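Long-range contacts in putative hexose oxidase (Nonomuraea sp. ATCC 39727, PDB 5AWV), which probably oxidises a sugar of teicoplanin-type glycopeptide antibiotics, using a covalently attached FAD: residues A[72-77]-A[191-196]; A[110-115]-A[127-132]; A[120-125]-A[228-233]; A[254-259]-A[339-344]; A[293-298]-A[309-314]. All coordinates share one frame; numbering follows the deposited sequence.

Contact 1 (A[72-77]-A[191-196]); sequences DAVEET and GKARVI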
# COMPACT_ATOMS: atom_id res chain seq x y z
N ASP A 72 -11.38 7.57 -20.87
CA ASP A 72 -12.61 6.99 -21.53
C ASP A 72 -13.42 6.08 -20.62
O ASP A 72 -14.69 6.06 -20.64
CB ASP A 72 -12.32 6.23 -22.85
CG ASP A 72 -11.50 7.07 -23.85
OD1 ASP A 72 -11.69 8.31 -23.89
OD2 ASP A 72 -10.66 6.48 -24.61
N ALA A 73 -12.73 5.27 -19.83
CA ALA A 73 -13.41 4.33 -18.94
C ALA A 73 -14.13 5.10 -17.82
O ALA A 73 -15.25 4.79 -17.55
CB ALA A 73 -12.43 3.31 -18.37
N VAL A 74 -13.50 6.11 -17.26
CA VAL A 74 -14.13 6.98 -16.26
C VAL A 74 -15.39 7.65 -16.86
O VAL A 74 -16.48 7.47 -16.31
CB VAL A 74 -13.13 8.03 -15.77
CG1 VAL A 74 -13.84 9.06 -14.92
CG2 VAL A 74 -12.07 7.32 -14.84
N GLU A 75 -15.23 8.29 -18.02
CA GLU A 75 -16.37 8.97 -18.72
C GLU A 75 -17.53 8.06 -18.99
O GLU A 75 -18.69 8.44 -18.81
CB GLU A 75 -15.91 9.64 -20.02
CG GLU A 75 -16.40 11.10 -20.26
CD GLU A 75 -15.29 11.98 -20.89
OE1 GLU A 75 -15.36 13.21 -20.87
OE2 GLU A 75 -14.25 11.47 -21.36
N GLU A 76 -17.26 6.86 -19.42
CA GLU A 76 -18.28 5.87 -19.55
C GLU A 76 -19.12 5.55 -18.30
O GLU A 76 -20.35 5.39 -18.39
CB GLU A 76 -17.71 4.57 -20.14
CG GLU A 76 -18.84 3.59 -20.43
CD GLU A 76 -18.43 2.39 -21.28
OE1 GLU A 76 -19.23 1.42 -21.24
OE2 GLU A 76 -17.35 2.39 -21.94
N THR A 77 -18.47 5.47 -17.13
CA THR A 77 -19.19 5.23 -15.92
C THR A 77 -19.99 6.52 -15.57
O THR A 77 -20.99 6.42 -14.96
CB THR A 77 -18.26 4.86 -14.74
OG1 THR A 77 -17.39 5.98 -14.46
CG2 THR A 77 -17.39 3.62 -15.08
N GLY A 191 -19.33 16.57 -15.96
CA GLY A 191 -19.30 15.10 -16.14
C GLY A 191 -18.26 14.62 -17.12
O GLY A 191 -18.31 13.47 -17.50
N LYS A 192 -17.33 15.49 -17.50
CA LYS A 192 -16.26 15.16 -18.41
C LYS A 192 -15.00 14.76 -17.64
O LYS A 192 -14.56 15.45 -16.72
CB LYS A 192 -15.75 16.40 -19.20
CG LYS A 192 -16.75 17.14 -20.06
CD LYS A 192 -17.56 16.18 -20.94
CE LYS A 192 -18.17 16.96 -22.12
NZ LYS A 192 -19.16 17.98 -21.64
N ALA A 193 -14.30 13.76 -18.18
CA ALA A 193 -13.02 13.35 -17.65
C ALA A 193 -11.92 14.21 -18.19
O ALA A 193 -11.88 14.47 -19.38
CB ALA A 193 -12.85 11.87 -17.98
N ARG A 194 -11.03 14.71 -17.33
CA ARG A 194 -9.90 15.49 -17.68
C ARG A 194 -8.63 14.91 -17.03
O ARG A 194 -8.73 14.34 -15.93
CB ARG A 194 -10.08 16.93 -17.12
CG ARG A 194 -10.60 17.92 -18.15
CD ARG A 194 -12.10 18.08 -18.10
NE ARG A 194 -12.59 18.95 -19.18
CZ ARG A 194 -12.72 18.61 -20.47
NH1 ARG A 194 -12.37 17.40 -20.93
NH2 ARG A 194 -13.18 19.51 -21.31
N VAL A 195 -7.47 15.21 -17.60
CA VAL A 195 -6.21 14.76 -17.09
C VAL A 195 -5.46 15.95 -16.56
O VAL A 195 -5.34 16.97 -17.24
CB VAL A 195 -5.40 14.12 -18.21
CG1 VAL A 195 -4.01 13.68 -17.71
CG2 VAL A 195 -6.18 12.98 -18.79
N ILE A 196 -4.91 15.82 -15.35
CA ILE A 196 -4.15 16.83 -14.72
C ILE A 196 -2.81 16.28 -14.25
O ILE A 196 -2.77 15.26 -13.56
CB ILE A 196 -4.93 17.41 -13.51
CG1 ILE A 196 -6.20 18.08 -14.00
CG2 ILE A 196 -4.05 18.37 -12.73
CD1 ILE A 196 -6.98 18.82 -12.97

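Contact 2 (A[110-115]-A[127-132]); sequences LLTEIA and PGNTLS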
# COMPACT_ATOMS: atom_id res chain seq x y z
N LEU A 110 -2.49 -3.59 -16.32
CA LEU A 110 -1.64 -3.35 -17.49
C LEU A 110 -0.73 -2.14 -17.35
O LEU A 110 0.20 -2.02 -18.16
CB LEU A 110 -2.50 -3.26 -18.76
CG LEU A 110 -3.33 -4.47 -19.16
CD1 LEU A 110 -4.18 -4.14 -20.36
CD2 LEU A 110 -2.49 -5.68 -19.52
N LEU A 111 -0.94 -1.24 -16.36
CA LEU A 111 -0.10 -0.04 -16.23
C LEU A 111 1.07 -0.21 -15.35
O LEU A 111 0.98 0.12 -14.17
CB LEU A 111 -0.93 1.14 -15.70
CG LEU A 111 -1.99 1.70 -16.67
CD1 LEU A 111 -3.01 2.65 -16.02
CD2 LEU A 111 -1.37 2.40 -17.89
N THR A 112 2.20 -0.65 -15.89
CA THR A 112 3.32 -1.12 -15.07
C THR A 112 4.69 -0.49 -15.45
O THR A 112 5.72 -1.07 -15.20
CB THR A 112 3.48 -2.65 -15.15
OG1 THR A 112 3.71 -3.00 -16.50
CG2 THR A 112 2.30 -3.36 -14.67
N GLU A 113 4.73 0.66 -16.09
CA GLU A 113 6.03 1.28 -16.38
C GLU A 113 6.79 1.76 -15.11
O GLU A 113 6.18 2.27 -14.17
CB GLU A 113 5.82 2.48 -17.32
CG GLU A 113 7.08 3.33 -17.51
CD GLU A 113 7.43 3.61 -18.95
OE1 GLU A 113 7.32 4.79 -19.39
OE2 GLU A 113 7.86 2.63 -19.61
N ILE A 114 8.11 1.61 -15.12
CA ILE A 114 8.98 2.16 -14.11
C ILE A 114 10.16 2.66 -14.88
O ILE A 114 10.88 1.85 -15.56
CB ILE A 114 9.44 1.10 -13.08
CG1 ILE A 114 8.26 0.40 -12.46
CG2 ILE A 114 10.49 1.69 -12.10
CD1 ILE A 114 8.74 -0.85 -11.70
N ALA A 115 10.39 3.96 -14.86
CA ALA A 115 11.47 4.54 -15.67
C ALA A 115 11.87 5.89 -15.22
O ALA A 115 11.10 6.62 -14.56
CB ALA A 115 11.06 4.64 -17.11
N PRO A 127 0.72 2.90 -11.45
CA PRO A 127 -0.10 2.34 -10.36
C PRO A 127 -0.33 0.84 -10.39
O PRO A 127 -0.51 0.26 -9.36
CB PRO A 127 -1.45 3.06 -10.46
CG PRO A 127 -1.47 3.54 -11.90
CD PRO A 127 -0.08 3.80 -12.33
N GLY A 128 -0.21 0.19 -11.51
CA GLY A 128 -0.39 -1.24 -11.54
C GLY A 128 0.80 -2.07 -11.13
O GLY A 128 0.68 -3.31 -10.96
N ASN A 129 1.96 -1.45 -10.94
CA ASN A 129 3.10 -2.15 -10.40
C ASN A 129 2.87 -2.63 -8.95
O ASN A 129 2.20 -1.95 -8.17
CB ASN A 129 4.33 -1.22 -10.32
CG ASN A 129 4.94 -0.97 -11.65
OD1 ASN A 129 5.48 -1.88 -12.24
ND2 ASN A 129 4.84 0.26 -12.15
N THR A 130 3.45 -3.75 -8.59
CA THR A 130 3.58 -4.12 -7.17
C THR A 130 4.81 -3.52 -6.57
O THR A 130 5.74 -3.16 -7.32
CB THR A 130 3.62 -5.66 -7.01
OG1 THR A 130 4.75 -6.18 -7.68
CG2 THR A 130 2.39 -6.30 -7.61
N LEU A 131 4.85 -3.41 -5.23
CA LEU A 131 6.05 -3.02 -4.51
C LEU A 131 7.24 -3.89 -4.82
O LEU A 131 8.30 -3.36 -5.09
CB LEU A 131 5.84 -3.01 -2.99
CG LEU A 131 4.79 -1.98 -2.52
CD1 LEU A 131 4.71 -1.89 -1.00
CD2 LEU A 131 5.10 -0.58 -3.09
N SER A 132 7.07 -5.18 -4.92
CA SER A 132 8.15 -6.06 -5.29
C SER A 132 8.78 -5.70 -6.65
O SER A 132 10.03 -5.63 -6.80
CB SER A 132 7.61 -7.51 -5.28
OG SER A 132 8.62 -8.34 -5.73

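Contact 3 (A[120-125]-A[228-233]); sequences MNAFLI and WMRVPE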
# COMPACT_ATOMS: atom_id res chain seq x y z
N MET A 120 10.51 15.23 -16.32
CA MET A 120 10.22 15.52 -14.90
C MET A 120 11.44 15.48 -14.00
O MET A 120 11.37 15.97 -12.86
CB MET A 120 9.10 14.60 -14.42
CG MET A 120 7.88 14.68 -15.30
SD MET A 120 6.96 16.27 -15.03
CE MET A 120 5.64 15.72 -13.95
N ASN A 121 12.58 14.95 -14.51
CA ASN A 121 13.79 14.67 -13.73
C ASN A 121 13.34 13.92 -12.43
O ASN A 121 13.71 14.27 -11.31
CB ASN A 121 14.62 15.95 -13.42
CG ASN A 121 15.95 15.66 -12.84
OD1 ASN A 121 16.50 16.43 -12.01
ND2 ASN A 121 16.55 14.63 -13.30
N ALA A 122 12.62 12.83 -12.67
CA ALA A 122 12.06 11.99 -11.58
C ALA A 122 11.79 10.63 -12.16
O ALA A 122 11.70 10.46 -13.35
CB ALA A 122 10.75 12.59 -11.08
N PHE A 123 11.59 9.67 -11.26
CA PHE A 123 11.12 8.33 -11.62
C PHE A 123 9.65 8.24 -11.76
O PHE A 123 8.90 8.55 -10.86
CB PHE A 123 11.60 7.34 -10.58
CG PHE A 123 13.04 7.12 -10.61
CD1 PHE A 123 13.59 6.23 -11.50
CD2 PHE A 123 13.87 7.82 -9.80
CE1 PHE A 123 14.93 6.00 -11.51
CE2 PHE A 123 15.18 7.61 -9.84
CZ PHE A 123 15.74 6.70 -10.67
N LEU A 124 9.21 7.83 -12.92
CA LEU A 124 7.83 7.56 -13.25
C LEU A 124 7.56 6.11 -12.78
O LEU A 124 8.31 5.13 -13.18
CB LEU A 124 7.66 7.63 -14.78
CG LEU A 124 6.27 7.63 -15.38
CD1 LEU A 124 6.19 7.76 -16.90
CD2 LEU A 124 5.51 6.41 -15.12
N ILE A 125 6.53 5.95 -11.95
CA ILE A 125 6.05 4.61 -11.47
C ILE A 125 4.58 4.60 -11.66
O ILE A 125 3.81 5.43 -11.10
CB ILE A 125 6.41 4.38 -10.01
CG1 ILE A 125 7.93 4.58 -9.82
CG2 ILE A 125 6.09 2.97 -9.57
CD1 ILE A 125 8.40 4.38 -8.42
N TRP A 228 5.28 10.39 -10.01
CA TRP A 228 6.68 10.70 -10.19
C TRP A 228 7.32 10.93 -8.86
O TRP A 228 6.84 11.76 -8.05
CB TRP A 228 6.91 11.95 -11.06
CG TRP A 228 6.64 11.74 -12.52
CD1 TRP A 228 7.53 11.35 -13.48
CD2 TRP A 228 5.42 12.01 -13.21
NE1 TRP A 228 6.92 11.35 -14.72
CE2 TRP A 228 5.64 11.76 -14.57
CE3 TRP A 228 4.17 12.43 -12.79
CZ2 TRP A 228 4.62 11.92 -15.56
CZ3 TRP A 228 3.18 12.64 -13.75
CH2 TRP A 228 3.42 12.40 -15.12
N MET A 229 8.43 10.25 -8.66
CA MET A 229 9.10 10.18 -7.32
C MET A 229 10.52 10.70 -7.43
O MET A 229 11.26 10.31 -8.35
CB MET A 229 9.16 8.72 -6.82
CG MET A 229 7.88 7.92 -6.93
SD MET A 229 6.54 8.62 -5.94
CE MET A 229 7.13 8.17 -4.30
N ARG A 230 10.93 11.55 -6.49
CA ARG A 230 12.26 11.99 -6.38
C ARG A 230 12.51 12.71 -5.02
O ARG A 230 11.57 13.24 -4.41
CB ARG A 230 12.62 12.98 -7.56
CG ARG A 230 11.73 14.22 -7.62
CD ARG A 230 12.41 15.39 -8.40
NE ARG A 230 13.51 15.88 -7.62
CZ ARG A 230 14.69 16.31 -8.08
NH1 ARG A 230 14.98 16.29 -9.36
NH2 ARG A 230 15.60 16.72 -7.21
N VAL A 231 13.76 12.75 -4.61
CA VAL A 231 14.20 13.52 -3.44
C VAL A 231 13.84 15.01 -3.62
O VAL A 231 13.81 15.53 -4.73
CB VAL A 231 15.68 13.37 -3.12
CG1 VAL A 231 16.07 11.96 -2.92
CG2 VAL A 231 16.54 13.99 -4.25
N PRO A 232 13.49 15.69 -2.52
CA PRO A 232 13.21 17.12 -2.70
C PRO A 232 14.49 17.99 -2.87
O PRO A 232 14.42 19.07 -3.36
CB PRO A 232 12.38 17.47 -1.44
CG PRO A 232 12.87 16.55 -0.42
CD PRO A 232 13.34 15.27 -1.12
N GLU A 233 15.66 17.49 -2.56
CA GLU A 233 16.88 18.28 -2.75
C GLU A 233 17.27 18.40 -4.21
O GLU A 233 16.90 17.55 -5.03
CB GLU A 233 18.06 17.68 -1.99
CG GLU A 233 17.91 17.66 -0.49
CD GLU A 233 17.01 16.53 0.07
OE1 GLU A 233 16.46 16.74 1.17
OE2 GLU A 233 16.85 15.45 -0.54

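Contact 4 (A[254-259]-A[339-344]); sequences TVTFDW and PAEVPE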
# COMPACT_ATOMS: atom_id res chain seq x y z
N THR A 254 15.59 -12.06 14.87
CA THR A 254 14.23 -12.12 15.44
C THR A 254 14.32 -12.69 16.85
O THR A 254 14.83 -13.79 17.01
CB THR A 254 13.34 -12.98 14.53
OG1 THR A 254 13.30 -12.38 13.21
CG2 THR A 254 11.95 -13.22 15.09
N VAL A 255 13.90 -11.93 17.86
CA VAL A 255 13.81 -12.40 19.24
C VAL A 255 12.45 -13.14 19.33
O VAL A 255 11.38 -12.61 18.85
CB VAL A 255 13.78 -11.23 20.24
CG1 VAL A 255 13.58 -11.69 21.68
CG2 VAL A 255 15.00 -10.38 20.16
N THR A 256 12.43 -14.36 19.87
CA THR A 256 11.17 -15.09 20.05
C THR A 256 10.77 -15.11 21.51
O THR A 256 11.63 -15.20 22.36
CB THR A 256 11.35 -16.50 19.46
OG1 THR A 256 11.71 -16.36 18.06
CG2 THR A 256 10.07 -17.21 19.46
N PHE A 257 9.50 -15.01 21.82
CA PHE A 257 9.03 -15.08 23.17
C PHE A 257 8.14 -16.27 23.27
O PHE A 257 7.54 -16.69 22.29
CB PHE A 257 8.24 -13.84 23.53
CG PHE A 257 9.02 -12.58 23.33
CD1 PHE A 257 9.85 -12.11 24.31
CD2 PHE A 257 8.96 -11.89 22.14
CE1 PHE A 257 10.58 -10.95 24.12
CE2 PHE A 257 9.69 -10.73 21.94
CZ PHE A 257 10.49 -10.25 22.95
N ASP A 258 7.98 -16.79 24.48
CA ASP A 258 7.18 -17.99 24.65
C ASP A 258 6.06 -17.63 25.56
O ASP A 258 6.26 -17.12 26.65
CB ASP A 258 8.06 -19.09 25.23
CG ASP A 258 7.35 -20.41 25.34
OD1 ASP A 258 6.12 -20.50 25.11
OD2 ASP A 258 8.04 -21.37 25.70
N TRP A 259 4.85 -17.83 25.11
CA TRP A 259 3.68 -17.53 25.95
C TRP A 259 3.62 -18.38 27.22
O TRP A 259 3.28 -17.88 28.27
CB TRP A 259 2.41 -17.80 25.22
CG TRP A 259 1.98 -16.75 24.25
CD1 TRP A 259 1.97 -16.85 22.90
CD2 TRP A 259 1.44 -15.47 24.59
NE1 TRP A 259 1.43 -15.70 22.37
CE2 TRP A 259 1.10 -14.84 23.38
CE3 TRP A 259 1.17 -14.82 25.81
CZ2 TRP A 259 0.52 -13.57 23.35
CZ3 TRP A 259 0.62 -13.54 25.79
CH2 TRP A 259 0.29 -12.94 24.57
N PRO A 339 11.10 -15.14 29.40
CA PRO A 339 10.84 -16.09 28.31
C PRO A 339 11.18 -15.60 26.89
O PRO A 339 10.39 -15.87 25.99
CB PRO A 339 9.32 -16.37 28.44
CG PRO A 339 8.77 -15.16 29.07
CD PRO A 339 9.85 -14.55 29.92
N ALA A 340 12.32 -14.90 26.72
CA ALA A 340 12.85 -14.37 25.42
C ALA A 340 14.04 -15.24 24.92
O ALA A 340 14.92 -15.52 25.69
CB ALA A 340 13.30 -12.93 25.62
N GLU A 341 14.06 -15.65 23.66
CA GLU A 341 15.16 -16.35 22.97
C GLU A 341 15.79 -15.45 21.84
O GLU A 341 15.08 -14.92 20.98
CB GLU A 341 14.62 -17.65 22.35
CG GLU A 341 15.68 -18.55 21.70
CD GLU A 341 15.96 -18.39 20.18
OE1 GLU A 341 17.13 -18.64 19.76
OE2 GLU A 341 15.04 -18.08 19.38
N VAL A 342 17.09 -15.26 21.87
CA VAL A 342 17.83 -14.35 21.00
C VAL A 342 18.89 -15.11 20.19
O VAL A 342 19.90 -15.51 20.71
CB VAL A 342 18.54 -13.28 21.81
CG1 VAL A 342 19.25 -12.27 20.90
CG2 VAL A 342 17.54 -12.62 22.75
N PRO A 343 18.67 -15.27 18.90
CA PRO A 343 19.63 -15.90 18.02
C PRO A 343 20.77 -14.97 17.65
O PRO A 343 20.73 -13.78 17.89
CB PRO A 343 18.79 -16.24 16.79
CG PRO A 343 17.81 -15.12 16.72
CD PRO A 343 17.49 -14.74 18.15
N GLU A 344 21.81 -15.53 17.07
CA GLU A 344 22.91 -14.78 16.57
C GLU A 344 22.36 -13.94 15.44
O GLU A 344 21.60 -14.47 14.65
CB GLU A 344 23.98 -15.73 15.94
CG GLU A 344 25.10 -16.05 16.84
CD GLU A 344 25.86 -14.79 17.18
OE1 GLU A 344 26.50 -14.16 16.27
OE2 GLU A 344 25.77 -14.42 18.35
O HOH W 1 14.28 -16.29 17.18

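Contact 5 (A[293-298]-A[309-314]); sequences SQLMIG and FMMPIQ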
# COMPACT_ATOMS: atom_id res chain seq x y z
N SER A 293 12.14 -2.35 13.98
CA SER A 293 11.64 -3.61 14.53
C SER A 293 10.17 -3.59 14.62
O SER A 293 9.53 -2.54 14.57
CB SER A 293 12.27 -3.85 15.92
OG SER A 293 11.79 -2.90 16.85
N GLN A 294 9.61 -4.78 14.71
CA GLN A 294 8.24 -4.83 15.13
C GLN A 294 7.91 -5.92 16.11
O GLN A 294 8.34 -7.05 15.90
CB GLN A 294 7.28 -4.91 13.92
CG GLN A 294 7.28 -6.09 13.08
CD GLN A 294 6.15 -6.01 11.99
OE1 GLN A 294 5.70 -4.97 11.61
NE2 GLN A 294 5.73 -7.14 11.53
N LEU A 295 7.18 -5.56 17.12
CA LEU A 295 6.80 -6.48 18.18
C LEU A 295 5.49 -7.10 17.85
O LEU A 295 4.49 -6.45 17.85
CB LEU A 295 6.87 -5.79 19.54
CG LEU A 295 6.48 -6.65 20.79
CD1 LEU A 295 7.37 -7.89 20.96
CD2 LEU A 295 6.46 -5.84 22.04
N MET A 296 5.50 -8.40 17.58
CA MET A 296 4.33 -9.09 17.11
C MET A 296 3.84 -9.98 18.25
O MET A 296 4.55 -10.90 18.64
CB MET A 296 4.68 -9.88 15.91
CG MET A 296 5.22 -9.02 14.71
SD MET A 296 6.15 -10.00 13.51
CE MET A 296 4.74 -10.62 12.66
N ILE A 297 2.69 -9.63 18.80
CA ILE A 297 2.14 -10.25 19.98
C ILE A 297 0.95 -11.05 19.45
O ILE A 297 -0.19 -10.60 19.49
CB ILE A 297 1.73 -9.26 21.04
CG1 ILE A 297 2.84 -8.27 21.36
CG2 ILE A 297 1.30 -9.99 22.32
CD1 ILE A 297 2.34 -7.09 22.12
N GLY A 298 1.26 -12.27 19.01
CA GLY A 298 0.30 -13.12 18.34
C GLY A 298 0.24 -14.51 18.96
O GLY A 298 1.14 -14.90 19.70
N PHE A 309 4.70 -14.96 18.79
CA PHE A 309 5.08 -13.92 19.69
C PHE A 309 6.56 -13.70 19.45
O PHE A 309 7.39 -14.50 19.88
CB PHE A 309 4.80 -14.40 21.12
CG PHE A 309 4.75 -13.31 22.17
CD1 PHE A 309 5.25 -11.98 21.94
CD2 PHE A 309 4.26 -13.59 23.42
CE1 PHE A 309 5.24 -11.07 22.93
CE2 PHE A 309 4.16 -12.62 24.39
CZ PHE A 309 4.65 -11.34 24.15
N MET A 310 6.90 -12.65 18.66
CA MET A 310 8.24 -12.46 18.20
C MET A 310 8.51 -11.00 17.80
O MET A 310 7.58 -10.24 17.65
CB MET A 310 8.49 -13.36 17.03
CG MET A 310 7.51 -13.19 15.92
SD MET A 310 8.17 -14.03 14.50
CE MET A 310 6.66 -13.96 13.58
N MET A 311 9.77 -10.66 17.59
CA MET A 311 10.18 -9.29 17.31
C MET A 311 11.28 -9.33 16.30
O MET A 311 12.47 -9.44 16.66
CB MET A 311 10.56 -8.53 18.58
CG MET A 311 10.90 -7.09 18.34
SD MET A 311 11.33 -6.14 19.81
CE MET A 311 13.05 -6.64 19.99
N PRO A 312 10.92 -9.31 15.03
CA PRO A 312 12.00 -9.14 14.04
C PRO A 312 12.64 -7.75 14.17
O PRO A 312 11.93 -6.73 14.48
CB PRO A 312 11.28 -9.32 12.67
CG PRO A 312 9.94 -9.86 13.03
CD PRO A 312 9.61 -9.52 14.43
N ILE A 313 13.92 -7.69 13.91
CA ILE A 313 14.68 -6.46 13.93
C ILE A 313 15.60 -6.42 12.72
O ILE A 313 16.21 -7.45 12.33
CB ILE A 313 15.57 -6.39 15.19
CG1 ILE A 313 14.76 -6.76 16.42
CG2 ILE A 313 16.27 -5.05 15.32
CD1 ILE A 313 15.67 -7.12 17.57
N GLN A 314 15.80 -5.23 12.18
CA GLN A 314 16.87 -5.04 11.22
C GLN A 314 17.55 -3.75 11.38
O GLN A 314 16.92 -2.73 11.77
CB GLN A 314 16.30 -5.20 9.81
CG GLN A 314 15.25 -4.23 9.47
CD GLN A 314 14.71 -4.40 8.00
OE1 GLN A 314 14.89 -3.53 7.17
NE2 GLN A 314 14.09 -5.48 7.74

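Contact 1 (A[72-77]-A[191-196])
Glu75 projects from helix 67-80 and bends across to the start of strand 193-199, where its carboxylate takes up a backbone N-H. Its chi1 of -134° falls away from the usual staggered positions, so that beyond CB the chain swings out, and a second bend at chi2 turns it toward residues 191-193. CG lies 4.1 Å from Gly191 O, and CD closes to 3.4 Å from Ala193 N. At the tip the two oxygens divide the work. OE1 accepts from Ala193 N at 2.9 Å, the N-H coming from above the carboxylate plane, 79° out of it; the same oxygen is 3.3 Å from Lys192 CA and 3.7 Å from Lys192 CD. OE2 rests 3.7 Å from Ala193 CB. Next to Glu75 along the helix, Val74 CG1 faces Ala193 CB at 4.3 Å, a loose apolar touch that joins the packing of Val74 on Val187 and Phe515. One hydrogen bond to a carboxylate, probably ionised, thus joins the helix to an outermost strand of the sheet, beside the Val74-Ala193 touch; Lys192 NZ and Arg194 NH1 lie nearby without touching OE1 and may stabilise its charge.

Contact 2 (A[110-115]-A[127-132])
Two hydrogen bonds hold the loop before strand 114-117 to the turn that leads into helix 131-142. Gly128 N donates to Leu111 O at 2.9 Å, in the carbonyl plane but bent at the hydrogen (133°). Asn129 ND2 donates to Glu113 O at 3.1 Å from above that carbonyl's plane, 63° out of it, while the acceptor stays in the plane of the amide. The same ND2 also donates to Glu126 O, so two carbonyls fix the amide's rotation. That orientation brings Asn129 OD1 to 3.1 Å from Thr112 O, two acceptors that do not bond. Both segments belong to the PCMH-type FAD-binding domain: 110-115 runs into the first strand of the hairpin 114-117/122-125, and 127-132 follows its second. Thr130 is the N-cap of helix 131-142, and Pro127 touches the FAD. Van der Waals contacts fill in around the amide. Ile114 crosses it obliquely, CG1 lying 3.4 Å from Asn129 ND2 and CD1 3.5 Å from Asn129 OD1. Thr112 comes with its CB 3.6 Å from Asn129 OD1, and its methyl CG2 lies 4.0 Å from Gly128 O. Leu111 CB meets the Pro127 ring at CD, 4.4 Å away; Leu27 of the second subunit packs on Glu113 and Ala115.

Contact 3 (A[120-125]-A[228-233])
The Trp228 indole carries the apolar centre. Met120, bent at chi2 and chi3, crosses it at about a right angle, its CG set over one face 3.7 Å from the centroid of the five-membered ring in a CH-pi contact. Met120 CE lies farther along the same face, 3.8 Å from Trp228 CD2, and Met120 SD makes an oblique Met-aromatic contact. Leu124 lies alongside the indole, pointing the same way, with CB 3.8 Å from Trp228 NE1; that nitrogen donates to Asp117. Ala122 CB fills the angle between Trp228 CB and the aliphatic part of Arg230. On the other face of the sheet, Ile125 CD1 meets Met229 CG at 3.9 Å. In the backbone, Phe123 and Met229 form a hydrogen-bonded pair, the bond from Met229 N to Phe123 O measuring 2.8 Å. Leu124 and Trp228 are the adjoining non-hydrogen-bonded pair. At the polar edge, Arg230 NH1 donates to Asn121 O at 3.1 Å and weakly to Asn121 OD1, while NE and NH2 grip Val231 O side-on. Asn121 and Ala122 both face Asp117, a G1 beta bulge at the start of strand 122-125, which here pairs antiparallel with 223-229 in the five-stranded sheet of the FAD-binding domain.

Contact 4 (A[254-259]-A[339-344])
Strand 340-349 is an outermost strand, within this chain, of the seven-stranded antiparallel sheet, and this contact pairs its beginning with the end of strand 249-257. Thr256 and Glu341 form the hydrogen-bonded pair. Glu341 N donates to Thr256 O at 2.8 Å in an almost straight bond (171°) aimed nearly along the C=O axis, and Thr256 N returns one to Glu341 O at 2.9 Å. One step on, Asp258 N donates to Pro339 O at 3.0 Å, past the non-hydrogen-bonded pair Phe257 and Ala340. The side chains of Thr256 and Glu341 lie side by side, pointing the same way, but their oxygens do not touch. A single water joins them: it accepts from Thr256 OG1 at 2.7 Å and donates to Glu341 OE2 and to Thr254 O. The bend at chi2 (-93°) turns the Glu341 carboxylate back toward that water. On the opposite face, Ala340 CB sits 3.7 Å from Phe257 CE1 and 4.1 Å from Val255 CG1, a branch that also faces Val342 CG2. Ile334 of helix 322-334 covers Val255, Ala340 and Val342, and the Phe257 ring continues inward to meet Phe309. At the far end, Pro343 CD presses to 3.0 Å from Thr254 O, while Thr254 OG1 hydrogen-bonds the backbone of the bound peptide. The two faces therefore differ in character: hydrocarbon toward the helix, and on the other a carboxylate whose negative charge is probably eased by water rather than by a direct bond to the threonine hydroxyl.

Contact 5 (A[293-298]-A[309-314])
Ser293 OG is held by two hydrogen bonds, to Tyr278 OH and His329 NE2. Across the strands, Met296 O has one hydrogen bond, from Met310 N at 2.9 Å in the carbonyl plane, plus a weaker CA-H...O contact from Phe309 CA at 3.2 Å. The return bond of this hydrogen-bonded pair, Met296 N to Met310 O, is 2.8 Å long and runs nearly along the C=O axis (174°). Farther along, Gln294 N donates to Pro312 O. The Met296 and Met310 chains lie side by side with their CE methyls 4.0 Å apart; Met296 crosses Pro312 at about a right angle, SD 3.6 Å from Pro312 CD, and SD takes a weak hydrogen bond from Gln294 NE2. Gln294, Met296 and Pro312 on this face meet the bound glycopeptide. On the other face, Ile297 CG2 stands over the Phe309 ring, 4.2 Å from its centroid, a CH-pi contact shifted toward the rim. Leu295 CD1 approaches that ring's edge and lies 4.0 Å from Met311 CB. Strands 291-298 and 309-316 form this antiparallel hairpin inside the seven-stranded sheet, with strands 395-402 and 249-257 as their outer neighbours, and helices 264-280 and 322-334 cover the face bearing Leu295, Phe309 and Met311.

From the N terminus, contact 1 closes the first long loop, tying helix 67-80 to the edge strand 193-199 of the five-stranded sheet. Contact 2 nests inside it, closing a short loop around strand 122-125, and contact 3 crosses both by bringing that strand to 223-229. Contacts 2 and 3 touch where Ala115 O meets Leu124 N, 2.8 Å apart, and share the hairpin of strands 114-117 and 122-125. The chain then enters the second sheet. Contact 4 closes a loop of about 80 residues at its edge, with hairpin contact 5 nested inside; the two touch through strands 249-257 and 309-316. Contacts 1 and 4 lie on opposite sides of the chain's centre.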